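Local coordinates for protein unsaturated glucuronyl hydrolase (Streptococcus agalactiae, PDB 2ZZR) that hydrolyses unsaturated hyaluronan, chondroitin and heparin disaccharides, releasing the unsaturated uronic acid from their non-reducing end, at residues G237-D240 against E241-W244. Numbering follows the deposited sequence. Where two conformers were deposited one is given.
Sequences GYSD and ESSW
Ser242 turns its hydroxyl back across the loop toward the backbone of Gly237, Tyr238 and Ser239. The hydroxyl is tucked in over the residue's own main chain (chi1 70°), which sets Ser242 OG 2.7 Å from Ser239 O. Ser239 N lies 2.8 Å from Ser242 OG. Ser242 N donates to the same Ser239 O at 3.2 Å; the hydrogen bond is fairly straight (161°) but approaches from above the carbonyl plane, 71° out of it. That bond closes a type I beta turn from Ser239 to Ser242, with Asp240 and Glu241 at its corners. Serine suits the closing position because its short hydroxyl can reach main-chain polar atoms beside it. Ser239 OG leans forward toward the turn and receives a weak bond from Glu241 N at 3.4 Å.

The turn lies in the loop between strand 229-233 and helix 245-262 of this helical-barrel glycoside hydrolase of family 88. The carboxylate of Asp291 ties the arms together, one oxygen taking Tyr238 N and Ser242 OG, the other Ser243 N. At the exposed corner the Glu241 chain bends, bringing Glu241 OE2 alongside Asp240 CB at 3.4 Å; the two carboxylates probably repel mildly, which solvent would temper. A water donates to both Asp240 O and Ser242 O, bridging the turn. Farther along, Gly237, with no side chain, lets Trp244 CB come to 3.8 Å of Gly237 CA. Trp244 is the N-cap residue of helix 245-262, and its side chain lies beside those of Arg246 and Trp250, both probable substrate-binding residues.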
loop_
_atom_site.group_PDB
_atom_site.type_symbol
_atom_site.label_atom_id
_atom_site.label_comp_id
_atom_site.label_asym_id
_atom_site.label_seq_id
_atom_site.Cartn_x
_atom_site.Cartn_y
_atom_site.Cartn_z
ATOM N N GLY A 237 -15.046 5.853 4.531
ATOM C CA GLY A 237 -15.214 7.188 3.960
ATOM C C GLY A 237 -16.184 8.023 4.778
ATOM O O GLY A 237 -16.865 7.499 5.659
ATOM N N TYR A 238 -16.250 9.319 4.480
ATOM C CA TYR A 238 -17.110 10.257 5.211
ATOM C C TYR A 238 -18.591 9.878 5.146
ATOM O O TYR A 238 -19.272 9.827 6.177
ATOM C CB TYR A 238 -16.900 11.682 4.688
ATOM C CG TYR A 238 -17.690 12.742 5.428
ATOM C CD1 TYR A 238 -17.320 13.146 6.709
ATOM C CD2 TYR A 238 -18.805 13.346 4.839
ATOM C CE1 TYR A 238 -18.039 14.127 7.393
ATOM C CE2 TYR A 238 -19.533 14.328 5.515
ATOM C CZ TYR A 238 -19.140 14.711 6.792
ATOM O OH TYR A 238 -19.846 15.680 7.471
ATOM N N SER A 239 -19.076 9.610 3.938
ATOM C CA SER A 239 -20.483 9.290 3.714
ATOM C C SER A 239 -20.626 8.270 2.586
ATOM O O SER A 239 -19.636 7.889 1.961
ATOM C CB SER A 239 -21.273 10.563 3.386
ATOM O OG SER A 239 -20.895 11.103 2.130
ATOM N N ASP A 240 -21.861 7.839 2.329
ATOM C CA ASP A 240 -22.149 6.886 1.256
ATOM C C ASP A 240 -21.826 7.453 -0.119
ATOM O O ASP A 240 -21.595 6.700 -1.068
ATOM C CB ASP A 240 -23.625 6.468 1.284
ATOM C CG ASP A 240 -24.022 5.785 2.577
ATOM O OD1 ASP A 240 -25.235 5.785 2.886
ATOM O OD2 ASP A 240 -23.138 5.251 3.286
ATOM N N GLU A 241 -21.821 8.781 -0.218
ATOM C CA GLU A 241 -21.612 9.473 -1.487
ATOM C C GLU A 241 -20.175 9.965 -1.649
ATOM O O GLU A 241 -19.830 10.559 -2.673
ATOM C CB GLU A 241 -22.590 10.652 -1.619
ATOM C CG GLU A 241 -24.061 10.253 -1.806
ATOM C CD GLU A 241 -24.675 9.638 -0.556
ATOM O OE1 GLU A 241 -24.445 10.169 0.553
ATOM O OE2 GLU A 241 -25.394 8.623 -0.681
ATOM N N SER A 242 -19.341 9.708 -0.639
ATOM C CA SER A 242 -17.977 10.227 -0.612
ATOM C C SER A 242 -16.958 9.266 -1.247
ATOM O O SER A 242 -17.336 8.232 -1.818
ATOM C CB SER A 242 -17.568 10.609 0.816
ATOM O OG SER A 242 -17.409 9.463 1.632
ATOM N N SER A 243 -15.676 9.618 -1.129
ATOM C CA SER A 243 -14.602 8.872 -1.781
ATOM C C SER A 243 -13.372 8.743 -0.879
ATOM O O SER A 243 -12.488 9.599 -0.891
ATOM C CB SER A 243 -14.228 9.545 -3.104
ATOM O OG SER A 243 -13.445 8.683 -3.903
ATOM N N TRP A 244 -13.331 7.668 -0.098
ATOM C CA TRP A 244 -12.233 7.404 0.838
ATOM C C TRP A 244 -10.895 7.372 0.097
ATOM O O TRP A 244 -10.727 6.604 -0.843
ATOM C CB TRP A 244 -12.502 6.086 1.558
ATOM C CG TRP A 244 -11.422 5.610 2.487
ATOM C CD1 TRP A 244 -10.820 6.321 3.492
ATOM C CD2 TRP A 244 -10.854 4.300 2.522
ATOM N NE1 TRP A 244 -9.900 5.530 4.139
ATOM C CE2 TRP A 244 -9.897 4.286 3.562
ATOM C CE3 TRP A 244 -11.056 3.132 1.773
ATOM C CZ2 TRP A 244 -9.138 3.149 3.869
ATOM C CZ3 TRP A 244 -10.301 2.003 2.078
ATOM C CH2 TRP A 244 -9.353 2.022 3.117
HETATM O O HOH W 1 -19.537 6.903 -2.835
#